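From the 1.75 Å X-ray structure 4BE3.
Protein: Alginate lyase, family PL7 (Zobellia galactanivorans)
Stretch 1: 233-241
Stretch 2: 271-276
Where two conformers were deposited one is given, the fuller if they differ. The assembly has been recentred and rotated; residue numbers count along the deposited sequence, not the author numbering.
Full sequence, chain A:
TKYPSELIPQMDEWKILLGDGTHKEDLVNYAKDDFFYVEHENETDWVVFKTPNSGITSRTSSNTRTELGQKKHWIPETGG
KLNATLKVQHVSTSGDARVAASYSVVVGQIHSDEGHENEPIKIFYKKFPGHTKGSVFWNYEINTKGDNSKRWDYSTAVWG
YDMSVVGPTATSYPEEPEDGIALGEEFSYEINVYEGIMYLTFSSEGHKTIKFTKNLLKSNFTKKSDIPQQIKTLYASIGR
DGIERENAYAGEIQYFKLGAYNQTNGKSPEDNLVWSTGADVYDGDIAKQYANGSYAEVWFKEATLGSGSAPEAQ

Stretch 1 233-241: TLYASIGRD
Stretch 2, residues 271-276: DNLVWS

This is a small, mainly apolar contact, 353 Å² summed over both sides, in which Val274 packs against Leu234, Tyr235 and Ile238 while two waters link the polar side chains; no direct hydrogen bond crosses it. In the first stretch a helix covers Thr233 and Leu234 (t, p), and Tyr235 is the first residue to leave helical phi/psi (-96/13). Residues 236-238 keep helical phi/psi without the regular bonds; Gly239 N donates to Tyr235 O at 3.0 Å, and Gly239 (87/82) has a positive phi that favours glycine. The second stretch is irregular: Asn272 -161/98, Leu273 -62/-10, Val274 -97/-34, Trp275 -123/-14. The CA atoms of Tyr235 and Val274 lie 6.9 Å apart, those of Ile238 and Asn272 6.4 Å.

Val274 (chi1 t) points toward the first stretch, and its compact, branched side chain suits a pocket with several walls. Val274 CG2 lies 3.5 Å from Leu234 O, 4.0 Å from Ile238 CG1 and 4.3 Å from the centroid of the Tyr235 ring, 23° off the normal, a CH-pi contact over one face. Tyr235 (chi1 m, chi2 83°) leaves its backbone sideways, yet its ring reaches across. Ile238 (m, chi2 -16°, between wells) points toward the second stretch and extends the apolar patch, with Ile238 CD1 4.2 Å from Leu273 (t, p) CB; the same CD1 approaches backbone Leu273 N at 3.3 Å.

Asn272 (t, chi2 -49°) organises its own turn: its OD1 accepts from Val274 N and Trp275 N, each at 3.0 Å, and its backbone O from Ser276 N at 2.9 Å. Arg240 (m, m, t, chi4 84°) brings NH2 within 3.7 Å of Asn272 ND2. Both are donors, so a water suits the gap, accepting from Arg240 NH2 at 3.1 Å and weakly from Asn272 ND2 at 3.3 Å. Another accepts from Arg240 NH1 at 2.8 Å and Trp275 NE1 (chi1 m, chi2 101°) at 2.9 Å, with a weak bond to Tyr235 OH at 3.3 Å.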

# COMPACT_ATOMS: atom_id res chain seq x y z
N THR A 233 -29.13 -10.74 20.90
CA THR A 233 -28.96 -11.05 22.30
C THR A 233 -27.99 -10.06 23.00
O THR A 233 -28.33 -9.49 24.07
CB THR A 233 -28.37 -12.49 22.46
OG1 THR A 233 -29.43 -13.36 22.00
CG2 THR A 233 -28.19 -12.82 24.04
N LEU A 234 -26.78 -9.93 22.48
CA LEU A 234 -25.80 -9.17 23.31
C LEU A 234 -26.18 -7.65 23.31
O LEU A 234 -25.91 -6.97 24.33
CB LEU A 234 -24.48 -9.33 22.65
CG LEU A 234 -23.28 -8.76 23.47
CD1 LEU A 234 -23.39 -9.38 24.90
CD2 LEU A 234 -22.01 -9.21 22.78
N TYR A 235 -26.80 -7.14 22.23
CA TYR A 235 -27.12 -5.73 22.19
C TYR A 235 -28.57 -5.47 22.65
O TYR A 235 -29.07 -4.37 22.44
CB TYR A 235 -26.95 -5.16 20.78
CG TYR A 235 -25.43 -5.07 20.48
CD1 TYR A 235 -24.69 -6.19 20.02
CD2 TYR A 235 -24.77 -3.85 20.77
CE1 TYR A 235 -23.29 -6.03 19.76
CE2 TYR A 235 -23.40 -3.71 20.50
CZ TYR A 235 -22.72 -4.75 19.95
OH TYR A 235 -21.37 -4.63 19.74
N ALA A 236 -29.25 -6.48 23.28
CA ALA A 236 -30.67 -6.28 23.55
C ALA A 236 -30.88 -5.09 24.55
O ALA A 236 -31.93 -4.55 24.52
CB ALA A 236 -31.24 -7.53 24.19
N SER A 237 -29.90 -4.79 25.41
CA SER A 237 -30.32 -3.67 26.31
C SER A 237 -29.86 -2.33 25.76
O SER A 237 -30.47 -1.34 26.15
CB SER A 237 -30.13 -3.85 27.85
OG SER A 237 -30.93 -4.87 28.49
N ILE A 238 -29.00 -2.34 24.71
CA ILE A 238 -28.46 -1.12 24.03
C ILE A 238 -29.35 -0.63 22.96
O ILE A 238 -29.44 0.57 22.86
CB ILE A 238 -27.04 -1.35 23.36
CG1 ILE A 238 -25.92 -1.42 24.40
CG2 ILE A 238 -26.75 -0.20 22.39
CD1 ILE A 238 -26.35 -0.89 25.77
N GLY A 239 -29.93 -1.50 22.12
CA GLY A 239 -30.74 -1.11 20.95
C GLY A 239 -29.75 -0.90 19.78
O GLY A 239 -29.24 0.22 19.62
N ARG A 240 -29.31 -1.95 19.08
CA ARG A 240 -28.40 -1.78 17.86
C ARG A 240 -28.84 -2.79 16.85
O ARG A 240 -28.69 -3.99 17.02
CB ARG A 240 -26.94 -2.02 18.09
CG ARG A 240 -26.30 -1.11 19.05
CD ARG A 240 -26.04 0.32 18.57
NE ARG A 240 -25.29 0.97 19.69
CZ ARG A 240 -23.95 0.85 19.86
NH1 ARG A 240 -23.18 0.11 19.00
NH2 ARG A 240 -23.38 1.46 20.90
N ASP A 241 -29.37 -2.26 15.79
CA ASP A 241 -30.00 -3.05 14.79
C ASP A 241 -29.58 -2.47 13.41
O ASP A 241 -30.37 -2.52 12.46
CB ASP A 241 -31.49 -2.91 14.97
CG ASP A 241 -32.01 -1.53 14.63
OD1 ASP A 241 -31.34 -0.47 14.87
OD2 ASP A 241 -33.12 -1.53 14.10
N ASP A 271 -24.72 3.17 31.17
CA ASP A 271 -24.67 3.93 29.92
C ASP A 271 -24.43 3.11 28.65
O ASP A 271 -24.83 3.51 27.58
CB ASP A 271 -23.63 5.05 30.02
CG ASP A 271 -24.09 6.14 31.13
OD1 ASP A 271 -25.27 6.11 31.61
OD2 ASP A 271 -23.25 6.96 31.51
N ASN A 272 -23.75 1.97 28.76
CA ASN A 272 -23.60 1.12 27.57
C ASN A 272 -23.21 -0.28 28.14
O ASN A 272 -22.06 -0.50 28.53
CB ASN A 272 -22.43 1.59 26.75
CG ASN A 272 -22.32 0.83 25.47
OD1 ASN A 272 -22.37 -0.41 25.43
ND2 ASN A 272 -22.06 1.57 24.39
N LEU A 273 -24.20 -1.13 28.26
CA LEU A 273 -23.98 -2.49 28.82
C LEU A 273 -23.04 -3.40 28.06
O LEU A 273 -22.72 -4.43 28.53
CB LEU A 273 -25.32 -3.29 29.08
CG LEU A 273 -25.13 -4.35 30.17
CD1 LEU A 273 -24.94 -3.71 31.52
CD2 LEU A 273 -26.35 -5.30 30.31
N VAL A 274 -22.60 -3.07 26.83
CA VAL A 274 -21.68 -3.92 26.09
C VAL A 274 -20.23 -3.46 26.22
O VAL A 274 -19.30 -4.29 26.36
CB VAL A 274 -22.01 -3.93 24.59
CG1 VAL A 274 -20.99 -4.76 23.72
CG2 VAL A 274 -23.43 -4.51 24.44
N TRP A 275 -20.05 -2.13 26.31
CA TRP A 275 -18.65 -1.57 26.28
C TRP A 275 -18.26 -0.73 27.50
O TRP A 275 -17.08 -0.43 27.59
CB TRP A 275 -18.53 -0.60 25.03
CG TRP A 275 -18.74 -1.34 23.76
CD1 TRP A 275 -19.88 -1.40 22.96
CD2 TRP A 275 -17.73 -2.17 23.06
NE1 TRP A 275 -19.63 -2.19 21.84
CE2 TRP A 275 -18.39 -2.70 21.88
CE3 TRP A 275 -16.43 -2.56 23.35
CZ2 TRP A 275 -17.71 -3.56 20.97
CZ3 TRP A 275 -15.72 -3.40 22.43
CH2 TRP A 275 -16.34 -3.87 21.27
N SER A 276 -19.21 -0.29 28.37
CA SER A 276 -18.82 0.54 29.54
C SER A 276 -18.73 -0.40 30.73
O SER A 276 -19.73 -0.91 31.16
CB SER A 276 -19.89 1.68 29.81
OG SER A 276 -19.78 2.52 28.60
O HOH W 1 -20.85 -1.35 19.34
O HOH W 2 -20.39 1.57 21.57